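Local coordinates for protein chitinase (Thermococcus chitonophagus, PDB 5XSW) that probably hydrolyses chitin as an endochitinase, holding a bound chitin-type glycan in its mainly helical domain, which follows an N-terminal beta domain in this fragment, at residues E330-F334 / L362-M368; K314-F318 / I348-W353; L306-V311 / H480-P486. All blocks are in the same frame, centred on the assembly; numbering follows the deposited sequence.

Contact 1 of 3, residues E330-F334 / L362-M368; sequences EIIDF and LWKEFNM
At the apolar centre, M368, after helix 362-365, wedges its long, flexible side chain (chi2 t, chi3 p) against helix 327-338. M368 CE lies 3.8 Å from I331 CA, while M368 CB sits over the F334 ring face, 3.8 Å from its centroid, a CH-pi contact; M368 SD, 5.3 Å from that centroid, adds an oblique Met-aromatic contact. F334 (chi1 t) points toward it, the two CA atoms 6.2 Å apart. I331 and L362 pack side by side, I331 CG1 to L362 CD2 at 3.6 Å. The left-handed backbone of N367 (phi/psi 54/49) suits asparagine and lets M368 N bond to W363 O at 3.0 Å. At the polar edge E330 (chi1 m, chi2 t), its CA 6.5 Å from W363 CA, offers OE1 to W363 N in a weak 2.9 Å hydrogen bond. A helix thus packs on a short helix and its C-terminal loop; D333 bonds H374 and the F334 side chain is about 8 Å from a bound NAG, consistent with a place just behind the glycan pocket.

Contact 2 of 3, residues K314-F318 / I348-W353; sequences KYNEF and IFSDNW
K314 begins the segment on helix 313-321, its CA 7.4 Å from F349 CA. Its side chain, extended with every chi near t, crosses the W353 indole: K314 CE is 3.6 Å from the six-membered ring's centroid, over the face, and K314 NZ, 4.6 Å from that centroid, makes an off-centre cation-pi contact. Lysine suits both tasks, for K314 NZ also hydrogen-bonds F349 O at 3.2 Å. Y315 lies nearly parallel to F349 (chi1 m) but slid aside (planes 9°, centroids 5.8 Å apart), its hydroxyl bonded to E328. With F318 and W353 (chi1 t) these rings form an aromatic cluster joining helix 313-321 to the loop that leads into helix 353-357, whose first residue is W353; a type I beta turn runs from S350 to W353. E317 skirts the indole, E317 CD to W353 CZ2 3.8 Å. F318 (chi1 t) points toward the loop and meets three residues: the F349 edge faces its ring (centroids 5.2 Å, planes 56°), F318 CB is 3.7 Å from W353 CH2, and F318 CE1 3.8 Å from I348 CG2.

Contact 3 of 3, residues L306-V311 / H480-P486; sequences LLYAAV and HARNYNP
This is a buried, apolar contact with no hydrogen bond across it: the last turn of helix 475-482 and the C-terminal tail after it are laid along the last turns of helix 288-311 in the mainly helical domain. Register runs L306 to A481 (CA atoms 6.2 Å apart), A310 to Y484 (6.1 Å) and L307 to P486 (7.4 Å). Helix 475-482 ends at R482; N483 leaves helical angles, and Y484 (phi/psi -101/122) and N485 carry the chain on in extended form. L306 (chi1 t, chi2 p) has the largest area covered in this contact. Its CD2 lies over the Y484 ring, 3.6 Å from the centroid and only 7° off the normal, a CH-pi contact, and L306 CD1 reaches A481 CB at 3.9 Å. Y484 (chi1 t) presents that face to leucine and its edge to L307 CD2, 3.9 Å from Y484 CE2, and to A310 CB, 3.8 Å from Y484 CD2. Small alanines suit the close approach: A310 CB is 3.5 Å from Y484 O and 3.8 Å from P486 CD. The compact proline ring packs against the end of the helix, P486 CG lying 3.5 Å from V311 CG1 and 3.9 Å from L307 CD2. H480 also touches S254 of the second subunit. The Y484 hydroxyl bonds V340 O, and P486 O is hydrogen-bonded to S350 OG. A309 O accepts a hydrogen bond from K36 NZ of strand 32-41 and R482 forms a salt bridge to D69 of strand 65-69, so the tail and helix 288-311 lie between the N-terminal strands and helix 340-346.

All three contacts belong to the mainly helical domain, with centres 14 Å (contacts 1 and 2), 18 Å (1 and 3) and 12 Å (2 and 3) apart. Helices 288-311, 313-321 and 327-338 follow one another and provide the first segments of contacts 3, 2 and 1. Contact 3 closes a long loop containing the other two, whose segments alternate along the chain. I331 CD1 packs 3.8 Å from F318 CE2, joining contacts 1 and 2, and I331 CG2 lies 4.0 Å from L307 CD1. P486 is hydrogen-bonded to F349 (backbone) and S350 OG of contact 2. One continuous core thus runs from the beta-domain side, at contact 3, toward contact 1, next to the glycan pocket.

Contact 1 of 3, residues E330-F334 / L362-M368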
loop_
_atom_site.group_PDB
_atom_site.type_symbol
_atom_site.label_atom_id
_atom_site.label_comp_id
_atom_site.label_asym_id
_atom_site.label_seq_id
_atom_site.Cartn_x
_atom_site.Cartn_y
_atom_site.Cartn_z
ATOM N N GLU A 330 15.540 11.123 -12.510
ATOM C CA GLU A 330 15.014 10.072 -13.365
ATOM C C GLU A 330 14.641 8.781 -12.573
ATOM O O GLU A 330 13.573 8.200 -12.803
ATOM C CB GLU A 330 16.071 9.693 -14.454
ATOM C CG GLU A 330 16.227 10.835 -15.478
ATOM C CD GLU A 330 17.489 10.645 -16.307
ATOM O OE1 GLU A 330 17.787 9.494 -16.653
ATOM O OE2 GLU A 330 18.168 11.628 -16.590
ATOM N N ILE A 331 15.520 8.357 -11.674
ATOM C CA ILE A 331 15.318 7.160 -10.840
ATOM C C ILE A 331 14.089 7.364 -9.948
ATOM O O ILE A 331 13.185 6.512 -9.854
ATOM C CB ILE A 331 16.525 6.886 -9.981
ATOM C CG1 ILE A 331 17.700 6.443 -10.876
ATOM C CG2 ILE A 331 16.231 5.774 -8.941
ATOM C CD1 ILE A 331 19.035 6.323 -10.151
ATOM N N ILE A 332 14.053 8.503 -9.289
ATOM C CA ILE A 332 12.942 8.780 -8.383
ATOM C C ILE A 332 11.601 8.890 -9.174
ATOM O O ILE A 332 10.596 8.342 -8.728
ATOM C CB ILE A 332 13.173 10.090 -7.561
ATOM C CG1 ILE A 332 14.322 9.959 -6.545
ATOM C CG2 ILE A 332 11.903 10.516 -6.773
ATOM C CD1 ILE A 332 14.267 8.722 -5.639
ATOM N N ASP A 333 11.583 9.595 -10.304
ATOM C CA ASP A 333 10.359 9.662 -11.097
ATOM C C ASP A 333 9.961 8.271 -11.648
ATOM O O ASP A 333 8.797 7.908 -11.678
ATOM C CB ASP A 333 10.507 10.593 -12.279
ATOM C CG ASP A 333 9.221 10.743 -13.022
ATOM O OD1 ASP A 333 8.314 11.368 -12.445
ATOM O OD2 ASP A 333 9.040 10.172 -14.135
ATOM N N PHE A 334 10.930 7.516 -12.137
ATOM C CA PHE A 334 10.609 6.156 -12.598
ATOM C C PHE A 334 9.961 5.301 -11.486
ATOM O O PHE A 334 8.980 4.606 -11.719
ATOM C CB PHE A 334 11.894 5.478 -13.158
ATOM C CG PHE A 334 11.685 4.041 -13.603
ATOM C CD1 PHE A 334 10.994 3.760 -14.786
ATOM C CD2 PHE A 334 12.148 3.017 -12.826
ATOM C CE1 PHE A 334 10.811 2.431 -15.198
ATOM C CE2 PHE A 334 12.013 1.694 -13.226
ATOM C CZ PHE A 334 11.330 1.391 -14.413
ATOM N N LEU A 362 20.675 8.322 -18.424
ATOM C CA LEU A 362 20.379 7.091 -17.679
ATOM C C LEU A 362 19.075 6.416 -18.166
ATOM O O LEU A 362 19.070 5.214 -18.441
ATOM C CB LEU A 362 20.333 7.407 -16.185
ATOM C CG LEU A 362 20.162 6.192 -15.278
ATOM C CD1 LEU A 362 21.482 5.341 -15.179
ATOM C CD2 LEU A 362 19.692 6.626 -13.902
ATOM N N TRP A 363 18.001 7.178 -18.369
ATOM C CA TRP A 363 16.721 6.518 -18.588
ATOM C C TRP A 363 16.698 5.813 -19.939
ATOM O O TRP A 363 16.007 4.833 -20.101
ATOM C CB TRP A 363 15.536 7.488 -18.472
ATOM C CG TRP A 363 15.390 8.515 -19.533
ATOM C CD1 TRP A 363 15.869 9.820 -19.512
ATOM C CD2 TRP A 363 14.666 8.373 -20.749
ATOM N NE1 TRP A 363 15.522 10.454 -20.689
ATOM C CE2 TRP A 363 14.752 9.602 -21.439
ATOM C CE3 TRP A 363 13.962 7.317 -21.334
ATOM C CZ2 TRP A 363 14.169 9.795 -22.677
ATOM C CZ3 TRP A 363 13.357 7.529 -22.561
ATOM C CH2 TRP A 363 13.469 8.753 -23.215
ATOM N N LYS A 364 17.470 6.298 -20.903
ATOM C CA LYS A 364 17.521 5.641 -22.214
ATOM C C LYS A 364 18.357 4.380 -22.184
ATOM O O LYS A 364 18.036 3.393 -22.836
ATOM C CB LYS A 364 18.063 6.609 -23.267
ATOM C CG LYS A 364 17.045 7.676 -23.645
ATOM C CD LYS A 364 17.619 8.503 -24.800
ATOM C CE LYS A 364 16.826 9.787 -25.009
ATOM N NZ LYS A 364 17.436 10.656 -26.068
ATOM N N GLU A 365 19.416 4.402 -21.405
ATOM C CA GLU A 365 20.263 3.222 -21.297
ATOM C C GLU A 365 19.575 2.087 -20.560
ATOM O O GLU A 365 19.868 0.935 -20.821
ATOM C CB GLU A 365 21.542 3.566 -20.578
ATOM C CG GLU A 365 22.544 4.160 -21.481
ATOM C CD GLU A 365 23.822 3.379 -21.408
ATOM O OE1 GLU A 365 23.739 2.125 -21.467
ATOM O OE2 GLU A 365 24.892 4.021 -21.255
ATOM N N PHE A 366 18.747 2.427 -19.581
ATOM C CA PHE A 366 18.128 1.433 -18.727
ATOM C C PHE A 366 16.664 1.174 -19.037
ATOM O O PHE A 366 16.001 0.447 -18.321
ATOM C CB PHE A 366 18.307 1.818 -17.266
ATOM C CG PHE A 366 19.654 1.470 -16.717
ATOM C CD1 PHE A 366 20.753 2.251 -17.002
ATOM C CD2 PHE A 366 19.824 0.352 -15.938
ATOM C CE1 PHE A 366 21.994 1.926 -16.503
ATOM C CE2 PHE A 366 21.060 0.020 -15.435
ATOM C CZ PHE A 366 22.149 0.808 -15.722
ATOM N N ASN A 367 16.160 1.788 -20.095
ATOM C CA ASN A 367 14.759 1.635 -20.446
ATOM C C ASN A 367 13.821 1.966 -19.286
ATOM O O ASN A 367 12.944 1.194 -18.952
ATOM C CB ASN A 367 14.504 0.241 -21.002
ATOM C CG ASN A 367 15.328 -0.036 -22.238
ATOM O OD1 ASN A 367 15.125 0.577 -23.280
ATOM N ND2 ASN A 367 16.285 -0.940 -22.119
ATOM N N MET A 368 14.057 3.113 -18.666
ATOM C CA MET A 368 13.282 3.591 -17.526
ATOM C C MET A 368 12.353 4.724 -17.931
ATOM O O MET A 368 12.238 5.725 -17.251
ATOM C CB MET A 368 14.172 4.056 -16.381
ATOM C CG MET A 368 15.397 3.233 -16.135
ATOM S SD MET A 368 16.507 4.203 -15.122
ATOM C CE MET A 368 15.402 4.833 -13.887
#

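Contact 2 of 3, residues K314-F318 / I348-W353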
loop_
_atom_site.group_PDB
_atom_site.type_symbol
_atom_site.label_atom_id
_atom_site.label_comp_id
_atom_site.label_asym_id
_atom_site.label_seq_id
_atom_site.Cartn_x
_atom_site.Cartn_y
_atom_site.Cartn_z
ATOM N N LYS A 314 26.992 4.576 -0.684
ATOM C CA LYS A 314 27.002 4.459 -2.142
ATOM C C LYS A 314 26.026 5.404 -2.851
ATOM O O LYS A 314 26.228 5.756 -4.026
ATOM C CB LYS A 314 26.692 3.001 -2.507
ATOM C CG LYS A 314 27.213 2.530 -3.843
ATOM C CD LYS A 314 27.324 0.986 -3.970
ATOM C CE LYS A 314 27.966 0.598 -5.377
ATOM N NZ LYS A 314 28.176 -0.875 -5.738
ATOM N N TYR A 315 24.960 5.829 -2.156
ATOM C CA TYR A 315 23.992 6.734 -2.826
ATOM C C TYR A 315 24.648 8.076 -3.159
ATOM O O TYR A 315 24.575 8.560 -4.274
ATOM C CB TYR A 315 22.752 6.967 -1.933
ATOM C CG TYR A 315 21.575 7.625 -2.647
ATOM C CD1 TYR A 315 21.541 8.984 -2.843
ATOM C CD2 TYR A 315 20.492 6.843 -3.163
ATOM C CE1 TYR A 315 20.437 9.610 -3.493
ATOM C CE2 TYR A 315 19.402 7.449 -3.809
ATOM C CZ TYR A 315 19.373 8.823 -3.965
ATOM O OH TYR A 315 18.303 9.409 -4.603
ATOM N N ASN A 316 25.274 8.702 -2.176
ATOM C CA ASN A 316 25.984 9.977 -2.466
ATOM C C ASN A 316 27.178 9.792 -3.454
ATOM O O ASN A 316 27.476 10.660 -4.261
ATOM C CB ASN A 316 26.474 10.609 -1.149
ATOM C CG ASN A 316 25.306 11.097 -0.291
ATOM O OD1 ASN A 316 24.242 11.371 -0.834
ATOM N ND2 ASN A 316 25.481 11.169 1.017
ATOM N N GLU A 317 27.780 8.616 -3.416
ATOM C CA GLU A 317 28.855 8.307 -4.359
ATOM C C GLU A 317 28.288 8.277 -5.773
ATOM O O GLU A 317 28.842 8.869 -6.688
ATOM C CB GLU A 317 29.527 6.984 -3.968
ATOM C CG GLU A 317 30.642 6.585 -4.892
ATOM C CD GLU A 317 31.151 5.157 -4.626
ATOM O OE1 GLU A 317 30.567 4.473 -3.755
ATOM O OE2 GLU A 317 32.130 4.726 -5.295
ATOM N N PHE A 318 27.106 7.667 -5.942
ATOM C CA PHE A 318 26.432 7.713 -7.241
ATOM C C PHE A 318 26.098 9.139 -7.686
ATOM O O PHE A 318 26.248 9.462 -8.863
ATOM C CB PHE A 318 25.133 6.847 -7.192
ATOM C CG PHE A 318 24.364 6.858 -8.469
ATOM C CD1 PHE A 318 24.739 6.039 -9.520
ATOM C CD2 PHE A 318 23.306 7.711 -8.629
ATOM C CE1 PHE A 318 24.065 6.070 -10.689
ATOM C CE2 PHE A 318 22.588 7.748 -9.828
ATOM C CZ PHE A 318 22.965 6.933 -10.845
ATOM N N ILE A 348 20.890 -0.683 -10.440
ATOM C CA ILE A 348 21.776 0.479 -10.622
ATOM C C ILE A 348 22.887 0.569 -9.584
ATOM O O ILE A 348 24.011 0.981 -9.889
ATOM C CB ILE A 348 20.934 1.766 -10.601
ATOM C CG1 ILE A 348 20.239 1.887 -11.961
ATOM C CG2 ILE A 348 21.810 3.008 -10.231
ATOM C CD1 ILE A 348 18.991 2.804 -11.934
ATOM N N PHE A 349 22.607 0.151 -8.358
ATOM C CA PHE A 349 23.546 0.333 -7.272
ATOM C C PHE A 349 24.358 -0.911 -6.971
ATOM O O PHE A 349 25.024 -0.980 -5.961
ATOM C CB PHE A 349 22.803 0.802 -6.007
ATOM C CG PHE A 349 22.132 2.137 -6.195
ATOM C CD1 PHE A 349 20.839 2.203 -6.713
ATOM C CD2 PHE A 349 22.813 3.332 -5.905
ATOM C CE1 PHE A 349 20.216 3.472 -6.945
ATOM C CE2 PHE A 349 22.220 4.586 -6.131
ATOM C CZ PHE A 349 20.919 4.664 -6.632
ATOM N N SER A 350 24.282 -1.915 -7.831
ATOM C CA SER A 350 25.045 -3.146 -7.585
ATOM C C SER A 350 25.504 -3.654 -8.934
ATOM O O SER A 350 26.449 -3.087 -9.524
ATOM C CB SER A 350 24.213 -4.187 -6.810
ATOM O OG SER A 350 22.907 -4.336 -7.381
ATOM N N ASP A 351 24.797 -4.636 -9.484
ATOM C CA ASP A 351 25.227 -5.295 -10.729
ATOM C C ASP A 351 25.503 -4.345 -11.874
ATOM O O ASP A 351 26.400 -4.611 -12.693
ATOM C CB ASP A 351 24.187 -6.317 -11.229
ATOM C CG ASP A 351 23.670 -7.221 -10.133
ATOM O OD1 ASP A 351 24.091 -7.081 -8.966
ATOM O OD2 ASP A 351 22.798 -8.060 -10.430
ATOM N N ASN A 352 24.728 -3.262 -11.992
ATOM C CA ASN A 352 24.866 -2.421 -13.178
ATOM C C ASN A 352 25.455 -1.036 -12.882
ATOM O O ASN A 352 25.322 -0.105 -13.661
ATOM C CB ASN A 352 23.514 -2.302 -13.920
ATOM C CG ASN A 352 23.052 -3.643 -14.440
ATOM O OD1 ASN A 352 23.834 -4.356 -15.046
ATOM N ND2 ASN A 352 21.814 -4.031 -14.141
ATOM N N TRP A 353 26.163 -0.945 -11.776
ATOM C CA TRP A 353 26.798 0.297 -11.367
ATOM C C TRP A 353 27.584 1.044 -12.450
ATOM O O TRP A 353 27.351 2.246 -12.690
ATOM C CB TRP A 353 27.695 -0.007 -10.187
ATOM C CG TRP A 353 28.491 1.128 -9.645
ATOM C CD1 TRP A 353 29.821 1.408 -9.896
ATOM C CD2 TRP A 353 28.043 2.100 -8.712
ATOM N NE1 TRP A 353 30.202 2.510 -9.184
ATOM C CE2 TRP A 353 29.140 2.957 -8.441
ATOM C CE3 TRP A 353 26.809 2.360 -8.098
ATOM C CZ2 TRP A 353 29.043 4.042 -7.569
ATOM C CZ3 TRP A 353 26.718 3.439 -7.221
ATOM C CH2 TRP A 353 27.822 4.269 -6.964
#

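Contact 3 of 3, residues L306-V311 / H480-P486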
loop_
_atom_site.group_PDB
_atom_site.type_symbol
_atom_site.label_atom_id
_atom_site.label_comp_id
_atom_site.label_asym_id
_atom_site.label_seq_id
_atom_site.Cartn_x
_atom_site.Cartn_y
_atom_site.Cartn_z
ATOM N N LEU A 306 14.255 5.040 1.067
ATOM C CA LEU A 306 14.420 3.587 0.950
ATOM C C LEU A 306 15.787 3.267 0.265
ATOM O O LEU A 306 16.508 2.327 0.671
ATOM C CB LEU A 306 13.283 2.968 0.105
ATOM C CG LEU A 306 13.391 1.484 -0.175
ATOM C CD1 LEU A 306 13.287 0.649 1.090
ATOM C CD2 LEU A 306 12.244 1.120 -1.168
ATOM N N LEU A 307 16.085 3.988 -0.804
ATOM C CA LEU A 307 17.352 3.794 -1.509
ATOM C C LEU A 307 18.513 4.019 -0.522
ATOM O O LEU A 307 19.420 3.187 -0.390
ATOM C CB LEU A 307 17.442 4.717 -2.704
ATOM C CG LEU A 307 16.592 4.200 -3.903
ATOM C CD1 LEU A 307 16.348 5.231 -4.976
ATOM C CD2 LEU A 307 17.135 2.891 -4.548
ATOM N N TYR A 308 18.489 5.148 0.153
ATOM C CA TYR A 308 19.536 5.452 1.130
ATOM C C TYR A 308 19.647 4.396 2.193
ATOM O O TYR A 308 20.775 4.047 2.588
ATOM C CB TYR A 308 19.280 6.796 1.812
ATOM C CG TYR A 308 19.919 8.022 1.137
ATOM C CD1 TYR A 308 21.283 8.338 1.365
ATOM C CD2 TYR A 308 19.161 8.899 0.383
ATOM C CE1 TYR A 308 21.867 9.493 0.807
ATOM C CE2 TYR A 308 19.714 10.083 -0.170
ATOM C CZ TYR A 308 21.108 10.356 0.073
ATOM O OH TYR A 308 21.675 11.495 -0.448
ATOM N N ALA A 309 18.513 3.915 2.716
ATOM C CA ALA A 309 18.555 2.897 3.794
ATOM C C ALA A 309 19.197 1.612 3.321
ATOM O O ALA A 309 19.747 0.846 4.131
ATOM C CB ALA A 309 17.162 2.566 4.326
ATOM N N ALA A 310 19.065 1.336 2.032
ATOM C CA ALA A 310 19.575 0.084 1.490
ATOM C C ALA A 310 21.033 0.186 1.075
ATOM O O ALA A 310 21.752 -0.783 1.148
ATOM C CB ALA A 310 18.762 -0.344 0.250
ATOM N N VAL A 311 21.432 1.309 0.498
ATOM C CA VAL A 311 22.774 1.333 -0.120
ATOM C C VAL A 311 23.762 2.261 0.634
ATOM O O VAL A 311 24.952 2.275 0.324
ATOM C CB VAL A 311 22.706 1.722 -1.605
ATOM C CG1 VAL A 311 21.668 0.848 -2.326
ATOM C CG2 VAL A 311 22.392 3.174 -1.785
ATOM N N HIS A 480 10.654 -4.407 4.715
ATOM C CA HIS A 480 10.851 -3.986 3.341
ATOM C C HIS A 480 12.283 -3.434 3.103
ATOM O O HIS A 480 12.983 -3.828 2.179
ATOM C CB HIS A 480 9.850 -2.886 2.971
ATOM C CG HIS A 480 9.825 -2.599 1.510
ATOM N ND1 HIS A 480 9.482 -1.370 0.993
ATOM C CD2 HIS A 480 10.036 -3.411 0.451
ATOM C CE1 HIS A 480 9.521 -1.426 -0.327
ATOM N NE2 HIS A 480 9.893 -2.649 -0.681
ATOM N N ALA A 481 12.709 -2.518 3.955
ATOM C CA ALA A 481 14.036 -1.899 3.781
ATOM C C ALA A 481 15.161 -2.908 4.062
ATOM O O ALA A 481 16.183 -2.865 3.382
ATOM C CB ALA A 481 14.166 -0.638 4.689
ATOM N N ARG A 482 14.987 -3.829 5.016
ATOM C CA ARG A 482 16.067 -4.837 5.193
ATOM C C ARG A 482 16.186 -5.770 3.990
ATOM O O ARG A 482 17.246 -6.295 3.759
ATOM C CB ARG A 482 15.870 -5.696 6.453
ATOM C CG ARG A 482 15.874 -4.868 7.669
ATOM C CD ARG A 482 16.303 -5.638 8.850
ATOM N NE ARG A 482 17.760 -5.709 8.791
ATOM C CZ ARG A 482 18.482 -6.552 9.498
ATOM N NH1 ARG A 482 17.869 -7.406 10.304
ATOM N NH2 ARG A 482 19.809 -6.555 9.357
ATOM N N ASN A 483 15.114 -5.971 3.220
ATOM C CA ASN A 483 15.149 -6.930 2.087
ATOM C C ASN A 483 15.316 -6.271 0.711
ATOM O O ASN A 483 15.043 -6.892 -0.316
ATOM C CB ASN A 483 13.855 -7.788 2.080
ATOM C CG ASN A 483 13.830 -8.812 3.200
ATOM O OD1 ASN A 483 14.403 -9.887 3.056
ATOM N ND2 ASN A 483 13.190 -8.481 4.332
ATOM N N TYR A 484 15.704 -4.995 0.692
ATOM C CA TYR A 484 15.700 -4.203 -0.535
ATOM C C TYR A 484 17.143 -4.150 -1.050
ATOM O O TYR A 484 18.031 -3.722 -0.312
ATOM C CB TYR A 484 15.129 -2.778 -0.260
ATOM C CG TYR A 484 14.819 -1.993 -1.506
ATOM C CD1 TYR A 484 13.757 -2.368 -2.340
ATOM C CD2 TYR A 484 15.591 -0.879 -1.861
ATOM C CE1 TYR A 484 13.480 -1.644 -3.498
ATOM C CE2 TYR A 484 15.312 -0.136 -2.989
ATOM C CZ TYR A 484 14.268 -0.523 -3.812
ATOM O OH TYR A 484 14.013 0.227 -4.928
ATOM N N ASN A 485 17.364 -4.607 -2.286
ATOM C CA ASN A 485 18.724 -4.699 -2.846
ATOM C C ASN A 485 18.781 -4.153 -4.256
ATOM O O ASN A 485 18.756 -4.910 -5.223
ATOM C CB ASN A 485 19.216 -6.176 -2.829
ATOM C CG ASN A 485 19.224 -6.752 -1.423
ATOM O OD1 ASN A 485 18.428 -7.631 -1.100
ATOM N ND2 ASN A 485 20.094 -6.210 -0.558
ATOM N N PRO A 486 18.835 -2.823 -4.383
ATOM C CA PRO A 486 18.759 -2.149 -5.680
ATOM C C PRO A 486 20.127 -2.032 -6.361
ATOM O O PRO A 486 21.097 -2.634 -5.891
ATOM C CB PRO A 486 18.248 -0.756 -5.309
ATOM C CG PRO A 486 18.804 -0.531 -3.895
ATOM C CD PRO A 486 18.902 -1.868 -3.249
ATOM O OXT PRO A 486 20.275 -1.297 -7.354
#